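Local coordinates for protein thymidylate synthase 1 (PDB 1BKP) that catalyses, as a homodimer, the reductive methylation of dUMP to dTMP with 5,10-methylenetetrahydrofolate as methyl donor and reductant, at residues D33-H38 with Y223-D228; I227-I232 with L272-A277; Q125-L130 with D252-T257; W73-K78 with F109-K114. All blocks are in the same frame, centred on the assembly; numbering follows the deposited sequence.

Interaction 1: residues D33-H38 with Y223-D228; sequences DGTPAH and YTRHID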
# COMPACT_ATOMS: atom_id res chain seq x y z
N ASP A 33 25.65 1.67 -25.16
CA ASP A 33 25.56 1.00 -26.41
C ASP A 33 24.20 0.90 -27.04
O ASP A 33 24.06 0.22 -28.04
CB ASP A 33 26.19 -0.40 -26.28
CG ASP A 33 25.40 -1.35 -25.33
OD1 ASP A 33 24.31 -0.97 -24.88
OD2 ASP A 33 25.88 -2.47 -25.07
N GLY A 34 23.21 1.55 -26.46
CA GLY A 34 21.88 1.53 -27.04
C GLY A 34 21.07 0.23 -26.98
O GLY A 34 19.90 0.23 -27.38
N THR A 35 21.63 -0.86 -26.47
CA THR A 35 20.89 -2.11 -26.44
C THR A 35 19.80 -2.10 -25.34
O THR A 35 19.82 -1.25 -24.45
CB THR A 35 21.86 -3.24 -26.25
OG1 THR A 35 22.49 -3.13 -24.98
CG2 THR A 35 22.99 -3.12 -27.33
N PRO A 36 18.77 -2.98 -25.46
CA PRO A 36 17.73 -2.96 -24.42
C PRO A 36 18.22 -3.32 -23.01
O PRO A 36 19.05 -4.20 -22.82
CB PRO A 36 16.63 -3.89 -24.97
CG PRO A 36 17.30 -4.74 -25.98
CD PRO A 36 18.34 -3.79 -26.62
N ALA A 37 17.76 -2.53 -22.06
CA ALA A 37 18.15 -2.70 -20.63
C ALA A 37 17.04 -3.56 -19.96
O ALA A 37 15.92 -3.05 -19.76
CB ALA A 37 18.25 -1.31 -19.95
N HIS A 38 17.33 -4.83 -19.69
CA HIS A 38 16.33 -5.71 -19.08
C HIS A 38 16.57 -5.80 -17.57
O HIS A 38 17.66 -5.35 -17.09
CB HIS A 38 16.38 -7.09 -19.73
CG HIS A 38 15.87 -7.11 -21.14
ND1 HIS A 38 14.54 -7.00 -21.45
CD2 HIS A 38 16.53 -7.14 -22.33
CE1 HIS A 38 14.38 -6.96 -22.77
NE2 HIS A 38 15.57 -7.05 -23.32
N TYR A 223 18.51 -4.11 -12.77
CA TYR A 223 18.98 -4.20 -14.18
C TYR A 223 20.09 -5.19 -14.25
O TYR A 223 20.95 -5.20 -13.36
CB TYR A 223 19.41 -2.87 -14.73
CG TYR A 223 18.24 -1.93 -14.94
CD1 TYR A 223 17.73 -1.19 -13.90
CD2 TYR A 223 17.58 -1.87 -16.19
CE1 TYR A 223 16.57 -0.41 -14.06
CE2 TYR A 223 16.44 -1.10 -16.39
CZ TYR A 223 15.93 -0.38 -15.31
OH TYR A 223 14.75 0.28 -15.48
N THR A 224 20.09 -6.06 -15.28
CA THR A 224 21.10 -7.13 -15.34
C THR A 224 22.54 -6.67 -15.26
O THR A 224 23.31 -7.32 -14.63
CB THR A 224 20.95 -8.03 -16.66
OG1 THR A 224 20.96 -7.15 -17.80
CG2 THR A 224 19.59 -8.81 -16.58
N ARG A 225 22.89 -5.56 -15.88
CA ARG A 225 24.31 -5.11 -15.77
C ARG A 225 24.68 -4.59 -14.43
O ARG A 225 25.84 -4.17 -14.21
CB ARG A 225 24.64 -4.05 -16.81
CG ARG A 225 24.59 -4.59 -18.21
CD ARG A 225 24.88 -3.46 -19.24
NE ARG A 225 24.86 -3.96 -20.60
CZ ARG A 225 25.13 -3.24 -21.69
NH1 ARG A 225 25.45 -1.94 -21.62
NH2 ARG A 225 25.05 -3.82 -22.88
N HIS A 226 23.70 -4.46 -13.52
CA HIS A 226 24.08 -3.99 -12.19
C HIS A 226 24.45 -5.14 -11.29
O HIS A 226 24.99 -4.93 -10.23
CB HIS A 226 22.96 -3.15 -11.55
CG HIS A 226 22.77 -1.85 -12.24
ND1 HIS A 226 21.62 -1.11 -12.15
CD2 HIS A 226 23.57 -1.19 -13.13
CE1 HIS A 226 21.70 -0.05 -12.96
NE2 HIS A 226 22.88 -0.07 -13.56
N ILE A 227 24.17 -6.37 -11.75
CA ILE A 227 24.40 -7.56 -10.95
C ILE A 227 25.84 -7.77 -10.42
O ILE A 227 26.04 -8.09 -9.23
CB ILE A 227 23.83 -8.77 -11.70
CG1 ILE A 227 22.29 -8.71 -11.65
CG2 ILE A 227 24.35 -10.10 -11.01
CD1 ILE A 227 21.72 -9.66 -12.58
N ASP A 228 26.84 -7.65 -11.30
CA ASP A 228 28.20 -7.83 -10.81
C ASP A 228 28.56 -6.94 -9.65
O ASP A 228 29.17 -7.43 -8.70
CB ASP A 228 29.29 -7.71 -11.90
CG ASP A 228 30.73 -7.79 -11.26
OD1 ASP A 228 31.07 -8.84 -10.62
OD2 ASP A 228 31.50 -6.77 -11.32
O HOH W 1 20.16 -5.82 -19.97
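The Arg225 guanidinium meets Asp33 at its edge, close to its own plane. The two side chains reach toward each other tip to tip, with the carboxylate and guanidinium planes 66° apart. Arg225 is extended from CG to NE (chi3 179°), spanning the gap. Arg225 NH2 donates to the syn side of Asp33 OD2 at 2.7 Å in a nearly straight bond (169°), a salt bridge. Trp30 adds a cation-pi contact to Arg225. The other flat group is the Tyr223 ring, which Ala37 CB approaches obliquely, 3.9 Å from Tyr223 CD2.

Asp33 is itself fixed by an Asx turn. Its OD1 accepts from Thr35 N at 3.1 Å and from Thr35 OG1 at 2.8 Å, both reaching it from the same face of the carboxylate. One oxygen thus shapes the loop while the other holds the arginine.

The backbones are tied directly as well. Thr224 N donates to His38 O at 3.1 Å, and Tyr223 CA lies 3.4 Å from the same oxygen in a CA-H...O contact. A water links His38 N with Thr224 OG1.

Tyr223 is a predicted dUMP-binding residue for the site shared with the partner subunit, and it packs on Arg140 of that second subunit. The contact joins the loop before strand 39-49 to the chain where strand 209-223 ends and turns into helix 227-235. These two strands are antiparallel neighbours in the main sheet.

Interaction 2: residues I227-I232 with L272-A277; sequences IDNLKI and LLFEVA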
# COMPACT_ATOMS: atom_id res chain seq x y z
N ILE A 227 24.17 -6.37 -11.75
CA ILE A 227 24.40 -7.56 -10.95
C ILE A 227 25.84 -7.77 -10.42
O ILE A 227 26.04 -8.09 -9.23
CB ILE A 227 23.83 -8.77 -11.70
CG1 ILE A 227 22.29 -8.71 -11.65
CG2 ILE A 227 24.35 -10.10 -11.01
CD1 ILE A 227 21.72 -9.66 -12.58
N ASP A 228 26.84 -7.65 -11.30
CA ASP A 228 28.20 -7.83 -10.81
C ASP A 228 28.56 -6.94 -9.65
O ASP A 228 29.17 -7.43 -8.70
CB ASP A 228 29.29 -7.71 -11.90
CG ASP A 228 30.73 -7.79 -11.26
OD1 ASP A 228 31.07 -8.84 -10.62
OD2 ASP A 228 31.50 -6.77 -11.32
N ASN A 229 28.23 -5.65 -9.71
CA ASN A 229 28.55 -4.72 -8.62
C ASN A 229 27.78 -5.12 -7.36
O ASN A 229 28.32 -5.04 -6.26
CB ASN A 229 28.12 -3.28 -8.92
CG ASN A 229 29.12 -2.51 -9.75
OD1 ASN A 229 30.24 -2.94 -9.97
ND2 ASN A 229 28.66 -1.40 -10.31
N LEU A 230 26.54 -5.63 -7.52
CA LEU A 230 25.75 -5.95 -6.32
C LEU A 230 26.37 -7.16 -5.62
O LEU A 230 26.33 -7.29 -4.39
CB LEU A 230 24.26 -6.23 -6.70
CG LEU A 230 23.47 -5.03 -7.16
CD1 LEU A 230 22.07 -5.48 -7.71
CD2 LEU A 230 23.36 -4.09 -5.95
N LYS A 231 26.91 -8.06 -6.44
CA LYS A 231 27.58 -9.27 -5.93
C LYS A 231 28.78 -8.78 -5.13
O LYS A 231 29.10 -9.37 -4.11
CB LYS A 231 28.04 -10.19 -7.08
CG LYS A 231 26.90 -11.11 -7.60
CD LYS A 231 27.54 -12.02 -8.66
CE LYS A 231 26.52 -12.73 -9.52
NZ LYS A 231 26.07 -13.97 -8.87
N ILE A 232 29.51 -7.78 -5.65
CA ILE A 232 30.62 -7.20 -4.88
C ILE A 232 30.12 -6.63 -3.57
O ILE A 232 30.66 -6.97 -2.50
CB ILE A 232 31.31 -6.03 -5.66
CG1 ILE A 232 32.14 -6.60 -6.81
CG2 ILE A 232 32.23 -5.11 -4.70
CD1 ILE A 232 32.59 -5.42 -7.72
N LEU A 272 31.24 2.47 -6.33
CA LEU A 272 31.00 1.51 -7.42
C LEU A 272 30.27 2.32 -8.47
O LEU A 272 29.38 3.05 -8.11
CB LEU A 272 30.01 0.42 -6.95
CG LEU A 272 30.53 -0.51 -5.87
CD1 LEU A 272 29.35 -1.18 -5.14
CD2 LEU A 272 31.51 -1.54 -6.53
N LEU A 273 30.58 2.13 -9.75
CA LEU A 273 29.93 2.90 -10.81
C LEU A 273 28.88 1.96 -11.46
O LEU A 273 29.19 0.87 -11.85
CB LEU A 273 30.97 3.26 -11.92
CG LEU A 273 31.90 4.50 -11.69
CD1 LEU A 273 32.23 4.67 -10.34
CD2 LEU A 273 33.18 4.45 -12.53
N PHE A 274 27.64 2.39 -11.50
CA PHE A 274 26.57 1.61 -12.13
C PHE A 274 26.20 2.25 -13.47
O PHE A 274 25.92 3.44 -13.56
CB PHE A 274 25.35 1.68 -11.20
CG PHE A 274 25.55 0.97 -9.91
CD1 PHE A 274 25.25 -0.41 -9.81
CD2 PHE A 274 26.00 1.64 -8.79
CE1 PHE A 274 25.39 -1.13 -8.66
CE2 PHE A 274 26.15 0.91 -7.58
CZ PHE A 274 25.84 -0.47 -7.53
N GLU A 275 26.22 1.44 -14.50
CA GLU A 275 25.85 1.81 -15.86
C GLU A 275 24.48 2.47 -15.85
O GLU A 275 23.56 2.01 -15.17
CB GLU A 275 25.75 0.51 -16.68
CG GLU A 275 26.98 -0.54 -16.65
CD GLU A 275 27.45 -1.16 -15.25
OE1 GLU A 275 26.71 -1.33 -14.24
OE2 GLU A 275 28.64 -1.51 -15.20
N VAL A 276 24.34 3.54 -16.61
CA VAL A 276 23.08 4.28 -16.76
C VAL A 276 22.09 3.62 -17.75
O VAL A 276 22.48 3.27 -18.88
CB VAL A 276 23.33 5.69 -17.36
CG1 VAL A 276 23.17 6.73 -16.33
CG2 VAL A 276 24.73 5.77 -17.90
N ALA A 277 20.82 3.48 -17.34
CA ALA A 277 19.77 2.91 -18.19
C ALA A 277 18.75 4.03 -18.42
O ALA A 277 18.08 4.47 -17.47
CB ALA A 277 19.12 1.67 -17.53
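Asn229 and Leu273 form the one hydrogen bond across this contact. Asn229 ND2 donates to Leu273 O at 2.8 Å, with a bent N-H...O angle of 137°. The acceptor lies in the amide plane of Asn229. The donor, in turn, stands well above the carbonyl plane of Leu273.

The same amide makes an aromatic contact. Asn229 ND2 sits 3.6 Å above one face of the Phe274 ring, offset toward the rim. The amide and ring planes are 89° apart, so the amide stands upright on the ring. Asn229 CB also touches the rim, 3.5 Å from Phe274 CE1. Asn229 CG lies anti to its carbonyl carbon (chi1 -84°), which sets the root of the amide beside the ring, 4.1 Å from Phe274 CE1.

Segment 227-232 is the first part of helix 227-235, which follows strand 209-223 of the main sheet. Segment 272-277 belongs to the irregular C-terminal tail. Leu272 to Glu275 lie against this helix near the surface, and the chain then moves away. Ala277, close to the end of the chain, is a predicted methylenetetrahydrofolate-binding residue. Upstream of it, Phe274 also meets His226 edge-to-face.

The remaining contacts are van der Waals. Leu272 and Ile232 slide past each other in opposite directions, with Ile232 CG2 4.1 Å from Leu272 CD2. That same methyl of Leu272 lies 3.9 Å from Asn229 OD1. Leu230 CD2 approaches the Phe274 ring obliquely at a looser 4.5 Å from CE1. Leu230 also packs on Val222 of strand 209-223 and on Tyr7 and Ile11 of helix 3-17.

Interaction 3: residues Q125-L130 with D252-T257; sequences QVDYLL and DFYDFT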
# COMPACT_ATOMS: atom_id res chain seq x y z
N GLN A 125 -2.63 17.90 2.82
CA GLN A 125 -2.41 16.62 3.47
C GLN A 125 -1.41 16.63 4.57
O GLN A 125 -1.50 15.84 5.48
CB GLN A 125 -1.93 15.61 2.41
CG GLN A 125 -3.03 15.18 1.39
CD GLN A 125 -2.53 14.01 0.53
OE1 GLN A 125 -2.15 12.93 1.10
NE2 GLN A 125 -2.41 14.21 -0.79
N VAL A 126 -0.39 17.46 4.47
CA VAL A 126 0.64 17.44 5.48
C VAL A 126 0.11 18.14 6.78
O VAL A 126 0.24 17.58 7.87
CB VAL A 126 1.91 18.14 4.98
CG1 VAL A 126 2.98 18.19 6.07
CG2 VAL A 126 2.45 17.45 3.70
N ASP A 127 -0.48 19.34 6.66
CA ASP A 127 -1.03 19.98 7.86
C ASP A 127 -2.18 19.19 8.46
O ASP A 127 -2.31 19.12 9.69
CB ASP A 127 -1.50 21.39 7.51
CG ASP A 127 -0.32 22.33 7.25
OD1 ASP A 127 0.78 22.13 7.84
OD2 ASP A 127 -0.50 23.20 6.39
N TYR A 128 -2.93 18.48 7.61
CA TYR A 128 -4.02 17.72 8.13
C TYR A 128 -3.41 16.55 8.94
O TYR A 128 -3.78 16.27 10.10
CB TYR A 128 -4.87 17.16 6.98
CG TYR A 128 -6.08 16.43 7.54
CD1 TYR A 128 -7.21 17.15 7.94
CD2 TYR A 128 -6.07 15.05 7.70
CE1 TYR A 128 -8.31 16.51 8.47
CE2 TYR A 128 -7.15 14.41 8.23
CZ TYR A 128 -8.26 15.14 8.58
OH TYR A 128 -9.37 14.41 8.90
N LEU A 129 -2.39 15.89 8.37
CA LEU A 129 -1.74 14.78 9.08
C LEU A 129 -1.12 15.26 10.40
O LEU A 129 -1.30 14.61 11.46
CB LEU A 129 -0.56 14.22 8.19
CG LEU A 129 0.36 13.15 8.91
CD1 LEU A 129 -0.46 11.87 9.21
CD2 LEU A 129 1.67 12.80 8.10
N LEU A 130 -0.41 16.40 10.38
CA LEU A 130 0.27 16.87 11.62
C LEU A 130 -0.75 17.10 12.76
O LEU A 130 -0.59 16.59 13.91
CB LEU A 130 1.04 18.15 11.33
CG LEU A 130 2.37 17.90 10.59
CD1 LEU A 130 2.94 19.21 10.29
CD2 LEU A 130 3.45 17.04 11.36
N ASP A 252 8.89 23.21 14.94
CA ASP A 252 7.90 23.28 13.88
C ASP A 252 8.44 22.56 12.65
O ASP A 252 9.56 22.81 12.27
CB ASP A 252 7.69 24.73 13.47
CG ASP A 252 6.60 24.87 12.43
OD1 ASP A 252 5.52 24.38 12.69
OD2 ASP A 252 6.76 25.44 11.35
N PHE A 253 7.64 21.67 12.03
CA PHE A 253 8.06 20.99 10.81
C PHE A 253 8.59 21.95 9.70
O PHE A 253 9.47 21.61 8.90
CB PHE A 253 6.84 20.24 10.27
CG PHE A 253 7.15 19.36 9.08
CD1 PHE A 253 7.83 18.14 9.26
CD2 PHE A 253 6.78 19.75 7.79
CE1 PHE A 253 8.15 17.31 8.15
CE2 PHE A 253 7.10 18.93 6.73
CZ PHE A 253 7.77 17.72 6.91
N TYR A 254 8.05 23.15 9.66
CA TYR A 254 8.41 24.10 8.64
C TYR A 254 9.65 24.89 8.97
O TYR A 254 10.09 25.64 8.13
CB TYR A 254 7.25 25.03 8.34
CG TYR A 254 6.09 24.23 7.83
CD1 TYR A 254 6.09 23.77 6.51
CD2 TYR A 254 5.03 23.90 8.66
CE1 TYR A 254 5.02 22.97 6.02
CE2 TYR A 254 3.96 23.11 8.19
CZ TYR A 254 3.96 22.65 6.88
OH TYR A 254 2.93 21.87 6.40
N ASP A 255 10.33 24.55 10.07
CA ASP A 255 11.55 25.27 10.44
C ASP A 255 12.82 24.50 10.11
O ASP A 255 13.91 25.05 10.19
CB ASP A 255 11.56 25.53 11.96
CG ASP A 255 10.64 26.65 12.36
OD1 ASP A 255 10.23 27.41 11.45
OD2 ASP A 255 10.29 26.73 13.57
N PHE A 256 12.71 23.24 9.72
CA PHE A 256 13.88 22.42 9.47
C PHE A 256 14.60 22.87 8.19
O PHE A 256 13.97 23.36 7.27
CB PHE A 256 13.46 20.93 9.30
CG PHE A 256 13.20 20.19 10.60
CD1 PHE A 256 14.27 19.80 11.39
CD2 PHE A 256 11.89 19.84 10.98
CE1 PHE A 256 14.10 19.05 12.58
CE2 PHE A 256 11.62 19.10 12.13
CZ PHE A 256 12.75 18.68 12.97
N THR A 257 15.92 22.85 8.20
CA THR A 257 16.63 23.25 6.99
C THR A 257 17.67 22.18 6.92
O THR A 257 17.86 21.44 7.90
CB THR A 257 17.38 24.69 7.10
OG1 THR A 257 18.38 24.63 8.15
CG2 THR A 257 16.41 25.86 7.33
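Asp127 and Tyr254 each carry CG anti to their own carbonyl carbon, at chi1 -71° and -62°. Beyond CG the two side chains cross obliquely, with the carboxylate and ring planes 63° apart. Tyr254 OH donates to Asp127 OD1 at 2.6 Å. The oxygen lies at the edge of the tyrosine ring, near its plane, while the hydroxyl comes from above the carboxylate plane. Asp127 OD1 is also 3.3 Å from Tyr254 CE2.

Apolar groups pack beside this bond. Val126 CG1 lies 3.7 Å from Tyr254 OH and 4.2 Å from Phe253 CE2. Leu130 crosses Phe253 at about a right angle, its CD1 4.0 Å from Phe253 CB. Within the loop, Phe253 CD2 stands over the centre of one face of the Tyr254 ring.

The contact fastens the start of helix 125-135 to the loop between strands 243-246 and 261-264. Phe253 continues inward onto Met201 and Ile202 of helix 188-206.

Tyr254 OH has a second partner in Lys78 NZ, which also forms a long, weak ion pair with Asp127 OD2. A phenol between an ammonium and a carboxylate would be polarised, with the lysine charge probably strengthening its donation to Asp127.

Interaction 4: residues W73-K78 with F109-K114; sequences WIWQLK and FQLGKK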
# COMPACT_ATOMS: atom_id res chain seq x y z
N TRP A 73 11.92 19.37 -0.34
CA TRP A 73 11.32 19.98 -1.52
C TRP A 73 9.88 19.38 -1.62
O TRP A 73 8.92 20.08 -1.95
CB TRP A 73 12.14 19.53 -2.76
CG TRP A 73 11.61 19.95 -4.08
CD1 TRP A 73 11.29 21.20 -4.47
CD2 TRP A 73 11.34 19.10 -5.21
NE1 TRP A 73 10.83 21.21 -5.78
CE2 TRP A 73 10.89 19.93 -6.26
CE3 TRP A 73 11.47 17.73 -5.45
CZ2 TRP A 73 10.56 19.43 -7.51
CZ3 TRP A 73 11.13 17.23 -6.72
CH2 TRP A 73 10.70 18.05 -7.71
N ILE A 74 9.76 18.05 -1.56
CA ILE A 74 8.43 17.43 -1.65
C ILE A 74 7.48 17.68 -0.42
O ILE A 74 6.28 18.11 -0.59
CB ILE A 74 8.58 15.88 -1.81
CG1 ILE A 74 9.39 15.52 -3.12
CG2 ILE A 74 7.16 15.17 -1.91
CD1 ILE A 74 9.96 13.99 -2.98
N TRP A 75 7.98 17.41 0.77
CA TRP A 75 7.15 17.45 1.99
C TRP A 75 7.07 18.77 2.76
O TRP A 75 6.02 19.04 3.33
CB TRP A 75 7.65 16.40 2.99
CG TRP A 75 7.22 14.97 2.61
CD1 TRP A 75 7.74 14.13 1.62
CD2 TRP A 75 6.09 14.29 3.18
NE1 TRP A 75 6.98 12.97 1.56
CE2 TRP A 75 5.97 13.03 2.51
CE3 TRP A 75 5.19 14.62 4.20
CZ2 TRP A 75 4.98 12.10 2.84
CZ3 TRP A 75 4.18 13.66 4.54
CH2 TRP A 75 4.10 12.43 3.86
N GLN A 76 8.11 19.60 2.68
CA GLN A 76 8.15 20.84 3.43
C GLN A 76 7.81 22.02 2.54
O GLN A 76 6.85 22.75 2.83
CB GLN A 76 9.53 21.06 4.07
CG GLN A 76 9.48 22.18 5.07
CD GLN A 76 10.87 22.59 5.43
OE1 GLN A 76 11.60 23.00 4.57
NE2 GLN A 76 11.29 22.36 6.70
N LEU A 77 8.50 22.19 1.41
CA LEU A 77 8.17 23.29 0.51
C LEU A 77 6.92 22.87 -0.28
O LEU A 77 6.19 23.73 -0.83
CB LEU A 77 9.33 23.54 -0.49
CG LEU A 77 10.77 23.66 0.11
CD1 LEU A 77 11.77 24.20 -1.02
CD2 LEU A 77 10.84 24.46 1.29
N LYS A 78 6.70 21.57 -0.44
CA LYS A 78 5.53 21.08 -1.21
C LYS A 78 5.55 21.73 -2.56
O LYS A 78 4.52 22.26 -3.05
CB LYS A 78 4.21 21.40 -0.47
CG LYS A 78 4.08 20.56 0.78
CD LYS A 78 2.91 20.94 1.79
CE LYS A 78 3.19 22.15 2.61
NZ LYS A 78 2.24 22.36 3.80
N PHE A 109 3.24 18.89 -5.39
CA PHE A 109 1.98 19.53 -5.78
C PHE A 109 0.80 18.83 -5.06
O PHE A 109 -0.08 19.51 -4.50
CB PHE A 109 1.78 19.42 -7.28
CG PHE A 109 0.52 20.10 -7.75
CD1 PHE A 109 0.54 21.48 -8.02
CD2 PHE A 109 -0.67 19.40 -7.84
CE1 PHE A 109 -0.68 22.13 -8.37
CE2 PHE A 109 -1.87 20.04 -8.16
CZ PHE A 109 -1.88 21.40 -8.43
N GLN A 110 0.83 17.50 -4.96
CA GLN A 110 -0.27 16.80 -4.32
C GLN A 110 -0.30 17.09 -2.82
O GLN A 110 -1.36 17.13 -2.21
CB GLN A 110 -0.14 15.30 -4.58
CG GLN A 110 -0.51 14.93 -6.10
CD GLN A 110 -1.91 15.41 -6.46
OE1 GLN A 110 -2.83 15.34 -5.62
NE2 GLN A 110 -2.10 15.89 -7.67
N LEU A 111 0.88 17.15 -2.21
CA LEU A 111 1.00 17.41 -0.74
C LEU A 111 0.61 18.85 -0.31
O LEU A 111 0.37 19.12 0.90
CB LEU A 111 2.42 17.09 -0.23
CG LEU A 111 2.68 15.54 -0.23
CD1 LEU A 111 4.04 15.21 0.30
CD2 LEU A 111 1.61 14.70 0.52
N GLY A 112 0.52 19.75 -1.32
CA GLY A 112 0.25 21.14 -1.04
C GLY A 112 -1.16 21.58 -1.40
O GLY A 112 -1.51 22.72 -1.06
N LYS A 113 -1.98 20.71 -2.02
CA LYS A 113 -3.31 21.07 -2.44
C LYS A 113 -4.18 21.25 -1.20
O LYS A 113 -4.26 20.35 -0.38
CB LYS A 113 -3.84 19.91 -3.27
CG LYS A 113 -4.91 20.21 -4.23
CD LYS A 113 -4.83 19.19 -5.38
CE LYS A 113 -5.91 19.47 -6.31
NZ LYS A 113 -6.14 18.32 -7.17
N LYS A 114 -4.87 22.36 -1.06
CA LYS A 114 -5.71 22.56 0.15
C LYS A 114 -7.04 21.86 -0.11
O LYS A 114 -7.91 22.44 -0.69
CB LYS A 114 -5.94 24.07 0.41
CG LYS A 114 -4.66 24.91 0.53
CD LYS A 114 -3.78 24.37 1.62
CE LYS A 114 -2.41 25.13 1.72
NZ LYS A 114 -1.18 24.30 1.33
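Leu111 inserts its CD1 methyl over one face of the Trp75 indole in a CH-pi contact. The methyl lies 3.7 Å from the centroid of the five-membered ring, only 12° off the ring normal. Two helix ends pack here: helix 64-75 finishes at Trp75, and the short, weakly bonded helix 108-112 brings up Leu111.

This methyl-on-indole part is buried and closely packed. Leu111 CD1 also touches Ile74 CG2 at 3.8 Å, so a single methyl serves both residues. The CB of Leu111 points toward the other segment, and CG lies anti to the carbonyl carbon (chi1 -70°), beside the backbone N. Trp75 NE1 is hydrogen-bonded to Tyr195 OH, and Val126 of helix 125-135 packs on both Trp75 and Leu111.

Toward Lys78 the contact becomes more polar and less enclosed, yet it still has close approaches to the backbone. Lys78 is the first residue after the helix to leave helical phi/psi, with positive phi (54°). Its CD lies 3.9 Å from Gly112 CA. Lys78 NZ forms a salt bridge with Asp124 OD2 as well as its hydrogen bond with Tyr254 OH. Lys114 NZ, on an exposed side chain, also forms a salt bridge with Asp124, and it turns back to Gly112 O at 2.9 Å. Lys78 crosses Leu111 at about a right angle, and its CD lies 3.2 Å from Leu111 O.

In the fold
The four contacts form two groups on opposite sides of the chain's centre. Interactions 1 and 2 share Ile227 and Asp228 and have centres 9 Å apart. His226 NE2 lies 2.7 Å from Glu275 O, a probable hydrogen bond between them, and Ala37 CB meets Ala277 CB at 3.9 Å. This group includes Tyr223 and Ala277, predicted to bind dUMP and 5,10-methylenetetrahydrofolate respectively. Interactions 3 and 4 have centres 10 Å apart and touch through Tyr254 OH and Lys78 NZ at 2.7 Å. Interaction 3 lies away from the annotated sites. The side chain of Ile74 in interaction 4 is about 10 Å from that of the catalytic Cys160. Centres of interactions 1 and 3 are 40 Å apart.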